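Local coordinates for protein probable uracil-DNA glycosylase (Acanthamoeba polyphaga mimivirus, PDB 5X55) that is a probable uracil-DNA glycosylase, a viral member of that superfamily whose alpha/beta fold is built round a four-stranded parallel sheet, at residues 250-255 against 277-282; 162-167 against 266-271; 223-228 against 235-240. One frame throughout, in Å; residues are numbered along the deposited sequence.

Interaction 1 (250-255 against 277-282); sequences GTFMIN and ADLIDY
Ile-254 and Leu-279 mark the closest CA-to-CA approach between strand 251-255 and this part of helix 273-286, 10.5 Å, so the two elements meet through side chains. The strand is an outermost member of the parallel four-stranded sheet, and the helix lies on the chain path of a beta-alpha-beta crossover that passes strand 185-189 to reach strand 291-295. Phe-252 and Ile-254, two residues apart, both direct their side chains to the helix, where Leu-279 answers them. Ile-254 and Leu-279 meet tip to tip, CD1 of Ile-254 lying 3.6 Å from CD2 of Leu-279. Leu-279 reaches out because its CG stands anti to the backbone N (chi1 175°). The same CD2 also comes to the rim of the Phe-252 ring, near its plane, 4.3 Å from Phe-252 CZ, so one methyl serves both strand residues. No hydrogen bond crosses the contact; it is wholly apolar and buried. Helix 173-177 adds Thr-174 and Met-175 against the Phe-252 side chain, while Phe-137 of helix 135-142 packs on Leu-279. Within the strand the two apolar residues also pack on each other: CG2 of Ile-254 sits 3.6 Å above one face of the Phe-252 ring, displaced toward its rim.

Interaction 2 (162-167 against 266-271); sequences QRIVPY and GVHART
A buried, water-bridged contact ties Gln-162 to His-268, linking the segment that carries the short strand 164-165 to the loop between strand 260-261 and helix 273-286. The amide of Gln-162 and the imidazole do not bond directly, since Gln-162 OE1 and His-268 NE2 are 4.2 Å apart. Water 1 joins them instead. It donates to Gln-162 OE1 at 2.5 Å, a short bond, and is hydrogen-bonded to His-268 NE2 at 2.9 Å, approaching the imidazole at its edge and in its plane. The bend at the water, from OE1 of Gln-162 to NE2 of His-268, is about 101°. The amide and ring planes are only 18° apart, although the two side chains run obliquely across each other. Gln-162 is extended beyond CG (chi2 178°), which carries its amide to the water. The other ring nitrogen of His-268, ND1, is hydrogen-bonded to Thr-259 OG1, so partners at both nitrogens probably fix the rotation of the ring. Ile-164 supplies an apolar neighbour at the same ring's edge, its CG1 4.4 Å from His-268 CE1. Tyr-157 of helix 146-159 stacks on the imidazole and also touches Gln-162 and Ile-164. Strand 260-261 pairs antiparallel with strand 164-165, and its Val-261 lies against both Gln-162 and His-268, so the side chains of this contact meet both the small sheet and helix 146-159.

Interaction 3 (223-228 against 235-240); sequences NIYTNL and RKAPKH
A CH-pi contact between Tyr-225 and Pro-238 holds the loop that follows helix 219-230 against the flank of that same helix, after the chain has turned back on itself. The backbones come close here, with the CA atoms of Tyr-225 and Ala-237 5.7 Å apart. Tyr-225 CG lies beside the backbone N and anti to the carbonyl carbon (chi1 -71°), which sends the ring off the helix toward Pro-238. Pro-238 CD stands almost exactly over the middle of the phenol ring, 3.5 Å from its centroid. The proline CG reaches over the hydroxyl end of the same ring, 3.8 Å from Tyr-225 CZ. Ala-237 adds a smaller apolar touch, its CB 4.2 Å from Tyr-225 CD2. Two residues beyond Pro-238 the backbone carbonyl of His-240 receives the hydroxyl, while the His-240 side chain is held elsewhere, through ND1 to Cys-242 N. Other residues of the helix pack inward: Ile-224 and Leu-228 touch Trp-246 and Phe-351. Tyr-225 is thus gripped over a face and at its polar end, its OH donating to His-240 O at 2.9 Å. The C=O...OH angle is 139°, and the donor is tilted 17° from the carbonyl plane.

Interaction 1 is the most central of the three and wholly apolar, joining the edge of the parallel sheet to a helix. Interaction 2 is also buried but farther out, and relies on a water between polar groups. Interaction 3, about 24 Å centre to centre from interaction 1, is partly buried and mixes a proline-on-ring contact with one direct hydrogen bond. Interactions 1 and 2 alternate along the chain: the loop 266-271 leads into helix 273-286, which interaction 1 uses. Interaction 3 closes locally within the long span bridged by interaction 2, and the nearest atoms of these two remain about 17 Å apart.

Interaction 1 (250-255 against 277-282)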
# COMPACT_ATOMS: atom_id res chain seq x y z
N GLY A 250 -4.37 11.44 3.89
CA GLY A 250 -5.45 10.53 3.59
C GLY A 250 -5.26 9.63 2.39
O GLY A 250 -6.24 9.02 1.94
N THR A 251 -4.04 9.51 1.85
CA THR A 251 -3.77 8.56 0.78
C THR A 251 -3.38 7.22 1.42
O THR A 251 -2.28 7.08 1.97
CB THR A 251 -2.68 9.07 -0.16
OG1 THR A 251 -2.89 10.47 -0.41
CG2 THR A 251 -2.76 8.33 -1.49
N PHE A 252 -4.28 6.23 1.33
CA PHE A 252 -4.11 4.93 1.99
C PHE A 252 -3.36 4.00 1.04
O PHE A 252 -3.95 3.28 0.24
CB PHE A 252 -5.47 4.37 2.38
CG PHE A 252 -5.42 3.14 3.26
CD1 PHE A 252 -5.02 3.22 4.59
CD2 PHE A 252 -5.86 1.91 2.78
CE1 PHE A 252 -5.02 2.11 5.41
CE2 PHE A 252 -5.85 0.78 3.60
CZ PHE A 252 -5.43 0.88 4.92
N MET A 253 -2.04 4.01 1.14
CA MET A 253 -1.18 3.32 0.19
C MET A 253 -0.67 2.06 0.86
O MET A 253 0.29 2.12 1.63
CB MET A 253 -0.03 4.22 -0.26
CG MET A 253 -0.45 5.60 -0.76
SD MET A 253 0.96 6.55 -1.38
CE MET A 253 1.33 5.59 -2.86
N ILE A 254 -1.29 0.93 0.56
CA ILE A 254 -0.91 -0.36 1.12
C ILE A 254 -0.56 -1.32 -0.02
O ILE A 254 -0.96 -1.14 -1.17
CB ILE A 254 -2.02 -0.96 1.99
CG1 ILE A 254 -3.30 -1.13 1.16
CG2 ILE A 254 -2.30 -0.10 3.20
CD1 ILE A 254 -4.31 -2.05 1.79
N ASN A 255 0.17 -2.37 0.34
CA ASN A 255 0.43 -3.51 -0.54
C ASN A 255 -0.54 -4.64 -0.20
O ASN A 255 -0.73 -4.96 0.98
CB ASN A 255 1.88 -3.97 -0.38
CG ASN A 255 2.89 -2.96 -0.90
OD1 ASN A 255 2.75 -2.46 -2.00
ND2 ASN A 255 3.91 -2.66 -0.10
N ALA A 277 -8.60 -8.92 1.61
CA ALA A 277 -9.99 -8.91 1.19
C ALA A 277 -10.89 -8.36 2.29
O ALA A 277 -11.77 -7.53 2.03
CB ALA A 277 -10.44 -10.31 0.78
N ASP A 278 -10.66 -8.78 3.54
CA ASP A 278 -11.44 -8.24 4.64
C ASP A 278 -11.15 -6.76 4.88
O ASP A 278 -12.02 -6.02 5.33
CB ASP A 278 -11.18 -9.05 5.92
CG ASP A 278 -11.97 -10.35 5.96
OD1 ASP A 278 -12.98 -10.47 5.24
OD2 ASP A 278 -11.56 -11.26 6.71
N LEU A 279 -9.93 -6.30 4.59
CA LEU A 279 -9.64 -4.88 4.73
C LEU A 279 -10.41 -4.05 3.71
O LEU A 279 -11.05 -3.05 4.06
CB LEU A 279 -8.12 -4.67 4.62
CG LEU A 279 -7.53 -3.27 4.63
CD1 LEU A 279 -8.11 -2.42 5.78
CD2 LEU A 279 -5.99 -3.37 4.70
N ILE A 280 -10.38 -4.49 2.44
CA ILE A 280 -11.15 -3.80 1.39
C ILE A 280 -12.62 -3.80 1.75
O ILE A 280 -13.30 -2.76 1.69
CB ILE A 280 -10.93 -4.47 0.01
CG1 ILE A 280 -9.43 -4.68 -0.33
CG2 ILE A 280 -11.67 -3.72 -1.08
CD1 ILE A 280 -8.67 -3.44 -0.49
N ASP A 281 -13.16 -4.97 2.11
CA ASP A 281 -14.59 -5.09 2.40
C ASP A 281 -14.97 -4.23 3.60
O ASP A 281 -16.04 -3.61 3.60
CB ASP A 281 -14.97 -6.55 2.65
CG ASP A 281 -14.78 -7.42 1.40
OD1 ASP A 281 -14.68 -6.85 0.29
OD2 ASP A 281 -14.71 -8.66 1.54
N TYR A 282 -14.12 -4.20 4.62
CA TYR A 282 -14.39 -3.36 5.77
C TYR A 282 -14.52 -1.90 5.35
O TYR A 282 -15.44 -1.19 5.79
CB TYR A 282 -13.28 -3.52 6.81
CG TYR A 282 -13.48 -2.65 8.02
CD1 TYR A 282 -14.28 -3.07 9.09
CD2 TYR A 282 -12.89 -1.40 8.10
CE1 TYR A 282 -14.48 -2.27 10.20
CE2 TYR A 282 -13.08 -0.58 9.21
CZ TYR A 282 -13.87 -1.02 10.25
OH TYR A 282 -14.06 -0.22 11.36

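Interaction 2 (162-167 against 266-271)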
# COMPACT_ATOMS: atom_id res chain seq x y z
N GLN A 162 13.85 -16.67 8.13
CA GLN A 162 13.69 -15.84 6.94
C GLN A 162 13.62 -14.37 7.32
O GLN A 162 12.97 -14.00 8.30
CB GLN A 162 12.44 -16.23 6.18
CG GLN A 162 12.47 -17.66 5.67
CD GLN A 162 11.19 -18.04 4.96
OE1 GLN A 162 10.20 -17.32 5.00
NE2 GLN A 162 11.22 -19.20 4.29
N ARG A 163 14.26 -13.51 6.51
CA ARG A 163 14.30 -12.07 6.78
C ARG A 163 13.07 -11.40 6.18
O ARG A 163 13.11 -10.80 5.10
CB ARG A 163 15.59 -11.45 6.24
CG ARG A 163 16.78 -12.37 6.35
CD ARG A 163 18.05 -11.67 6.20
NE ARG A 163 18.53 -11.20 7.48
CZ ARG A 163 19.09 -10.04 7.75
NH1 ARG A 163 19.26 -9.19 6.79
NH2 ARG A 163 19.44 -9.77 8.98
N ILE A 164 11.97 -11.50 6.90
CA ILE A 164 10.73 -10.87 6.47
C ILE A 164 10.88 -9.36 6.46
O ILE A 164 11.48 -8.77 7.36
CB ILE A 164 9.60 -11.30 7.41
CG1 ILE A 164 9.46 -12.83 7.37
CG2 ILE A 164 8.32 -10.55 7.08
CD1 ILE A 164 8.36 -13.38 8.27
N VAL A 165 10.38 -8.73 5.40
CA VAL A 165 10.32 -7.27 5.25
C VAL A 165 8.88 -6.93 4.89
O VAL A 165 8.18 -7.77 4.29
CB VAL A 165 11.31 -6.75 4.20
CG1 VAL A 165 12.75 -7.07 4.61
CG2 VAL A 165 10.99 -7.33 2.80
N PRO A 166 8.36 -5.75 5.28
CA PRO A 166 9.01 -4.77 6.15
C PRO A 166 9.10 -5.27 7.59
O PRO A 166 8.45 -6.26 7.91
CB PRO A 166 8.10 -3.55 6.05
CG PRO A 166 6.73 -4.16 5.85
CD PRO A 166 6.99 -5.34 4.92
N TYR A 167 9.89 -4.58 8.43
CA TYR A 167 10.01 -4.94 9.84
C TYR A 167 8.68 -4.71 10.55
O TYR A 167 7.83 -3.95 10.08
CB TYR A 167 11.12 -4.12 10.49
CG TYR A 167 12.52 -4.54 10.06
CD1 TYR A 167 12.71 -5.68 9.29
CD2 TYR A 167 13.64 -3.82 10.45
CE1 TYR A 167 13.96 -6.07 8.90
CE2 TYR A 167 14.91 -4.20 10.06
CZ TYR A 167 15.06 -5.33 9.28
OH TYR A 167 16.31 -5.72 8.89
N GLY A 266 7.83 -11.20 -4.01
CA GLY A 266 6.48 -11.75 -4.03
C GLY A 266 6.31 -13.16 -3.47
O GLY A 266 5.46 -13.89 -3.96
N VAL A 267 7.08 -13.55 -2.45
CA VAL A 267 7.00 -14.94 -2.01
C VAL A 267 5.87 -15.19 -1.02
O VAL A 267 5.63 -16.35 -0.67
CB VAL A 267 8.33 -15.43 -1.39
CG1 VAL A 267 9.45 -15.40 -2.43
CG2 VAL A 267 8.73 -14.60 -0.17
N HIS A 268 5.14 -14.15 -0.60
CA HIS A 268 4.02 -14.30 0.33
C HIS A 268 2.70 -13.87 -0.29
O HIS A 268 1.84 -13.29 0.38
CB HIS A 268 4.27 -13.53 1.61
CG HIS A 268 5.47 -14.01 2.36
ND1 HIS A 268 6.08 -13.26 3.34
CD2 HIS A 268 6.18 -15.16 2.26
CE1 HIS A 268 7.12 -13.92 3.81
NE2 HIS A 268 7.20 -15.08 3.18
N ALA A 269 2.51 -14.17 -1.58
CA ALA A 269 1.35 -13.66 -2.31
C ALA A 269 0.04 -14.30 -1.85
O ALA A 269 -1.01 -13.66 -1.93
CB ALA A 269 1.55 -13.85 -3.81
N ARG A 270 0.05 -15.56 -1.42
CA ARG A 270 -1.19 -16.16 -0.94
C ARG A 270 -1.46 -15.79 0.51
O ARG A 270 -2.63 -15.66 0.91
CB ARG A 270 -1.16 -17.69 -1.07
CG ARG A 270 -0.98 -18.27 -2.47
CD ARG A 270 -2.30 -18.42 -3.22
NE ARG A 270 -2.33 -17.53 -4.38
CZ ARG A 270 -1.96 -17.87 -5.61
NH1 ARG A 270 -1.55 -19.13 -5.88
NH2 ARG A 270 -2.01 -16.94 -6.58
N THR A 271 -0.39 -15.57 1.27
CA THR A 271 -0.46 -15.41 2.72
C THR A 271 -1.49 -14.38 3.18
O THR A 271 -2.21 -14.62 4.15
CB THR A 271 0.94 -15.04 3.22
OG1 THR A 271 1.85 -16.07 2.80
CG2 THR A 271 0.98 -14.90 4.73
O HOH W 1 9.06 -17.27 2.78

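Interaction 3 (223-228 against 235-240)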
# COMPACT_ATOMS: atom_id res chain seq x y z
N ASN A 223 8.28 7.12 -12.17
CA ASN A 223 7.28 7.29 -13.21
C ASN A 223 6.02 7.96 -12.67
O ASN A 223 5.40 8.78 -13.36
CB ASN A 223 6.96 5.93 -13.85
CG ASN A 223 8.09 5.45 -14.76
OD1 ASN A 223 8.99 6.23 -15.08
ND2 ASN A 223 8.04 4.19 -15.19
N ILE A 224 5.66 7.67 -11.42
CA ILE A 224 4.56 8.40 -10.79
C ILE A 224 4.87 9.89 -10.74
O ILE A 224 4.05 10.73 -11.14
CB ILE A 224 4.26 7.83 -9.39
CG1 ILE A 224 3.75 6.39 -9.50
CG2 ILE A 224 3.28 8.72 -8.63
CD1 ILE A 224 3.92 5.58 -8.22
N TYR A 225 6.06 10.25 -10.25
CA TYR A 225 6.49 11.65 -10.23
C TYR A 225 6.42 12.27 -11.63
O TYR A 225 5.94 13.40 -11.80
CB TYR A 225 7.92 11.77 -9.71
CG TYR A 225 8.13 11.52 -8.23
CD1 TYR A 225 7.11 11.69 -7.31
CD2 TYR A 225 9.38 11.13 -7.76
CE1 TYR A 225 7.33 11.47 -5.95
CE2 TYR A 225 9.62 10.92 -6.42
CZ TYR A 225 8.59 11.08 -5.52
OH TYR A 225 8.87 10.85 -4.20
N THR A 226 6.93 11.56 -12.64
CA THR A 226 6.86 12.05 -14.01
C THR A 226 5.42 12.37 -14.40
O THR A 226 5.16 13.40 -15.04
CB THR A 226 7.47 11.00 -14.97
OG1 THR A 226 8.87 10.87 -14.72
CG2 THR A 226 7.25 11.37 -16.45
N ASN A 227 4.47 11.51 -14.03
CA ASN A 227 3.06 11.77 -14.30
C ASN A 227 2.57 13.01 -13.57
O ASN A 227 1.84 13.83 -14.14
CB ASN A 227 2.22 10.54 -13.91
CG ASN A 227 0.76 10.69 -14.27
OD1 ASN A 227 -0.04 11.24 -13.51
ND2 ASN A 227 0.40 10.20 -15.45
N LEU A 228 2.95 13.18 -12.30
CA LEU A 228 2.54 14.39 -11.58
C LEU A 228 3.07 15.65 -12.26
O LEU A 228 2.35 16.65 -12.37
CB LEU A 228 3.01 14.33 -10.12
CG LEU A 228 2.20 13.38 -9.23
CD1 LEU A 228 3.09 12.80 -8.14
CD2 LEU A 228 1.02 14.13 -8.61
N ARG A 235 6.24 20.43 -10.08
CA ARG A 235 7.12 21.02 -11.07
C ARG A 235 8.48 20.36 -11.15
O ARG A 235 9.12 20.44 -12.21
CB ARG A 235 7.30 22.52 -10.81
CG ARG A 235 6.11 23.29 -11.26
CD ARG A 235 6.19 24.70 -10.83
NE ARG A 235 6.42 25.55 -11.98
CZ ARG A 235 5.45 26.15 -12.65
NH1 ARG A 235 4.18 26.00 -12.30
NH2 ARG A 235 5.76 26.89 -13.69
N LYS A 236 8.93 19.70 -10.09
CA LYS A 236 10.21 19.01 -10.12
C LYS A 236 10.10 17.76 -9.26
O LYS A 236 9.48 17.81 -8.19
CB LYS A 236 11.35 19.91 -9.63
CG LYS A 236 12.71 19.46 -10.10
CD LYS A 236 13.66 20.64 -10.21
CE LYS A 236 13.12 21.71 -11.16
NZ LYS A 236 14.03 22.91 -11.18
N ALA A 237 10.66 16.66 -9.72
CA ALA A 237 10.59 15.43 -8.95
C ALA A 237 11.30 15.62 -7.60
O ALA A 237 12.40 16.18 -7.57
CB ALA A 237 11.24 14.28 -9.72
N PRO A 238 10.70 15.20 -6.49
CA PRO A 238 11.42 15.22 -5.21
C PRO A 238 12.67 14.34 -5.30
O PRO A 238 12.68 13.34 -6.01
CB PRO A 238 10.41 14.64 -4.22
CG PRO A 238 9.08 14.78 -4.89
CD PRO A 238 9.35 14.64 -6.35
N LYS A 239 13.72 14.72 -4.59
CA LYS A 239 14.94 13.92 -4.68
C LYS A 239 14.86 12.59 -3.92
O LYS A 239 15.68 11.71 -4.15
CB LYS A 239 16.11 14.75 -4.18
CG LYS A 239 15.84 15.43 -2.85
CD LYS A 239 16.94 15.16 -1.81
CE LYS A 239 16.63 15.69 -0.39
NZ LYS A 239 17.54 15.04 0.61
N HIS A 240 13.88 12.42 -3.05
CA HIS A 240 13.71 11.22 -2.24
C HIS A 240 12.45 10.49 -2.69
O HIS A 240 11.67 11.00 -3.50
CB HIS A 240 13.59 11.61 -0.77
CG HIS A 240 12.39 12.47 -0.52
ND1 HIS A 240 11.14 11.95 -0.30
CD2 HIS A 240 12.24 13.82 -0.53
CE1 HIS A 240 10.27 12.93 -0.15
NE2 HIS A 240 10.91 14.08 -0.28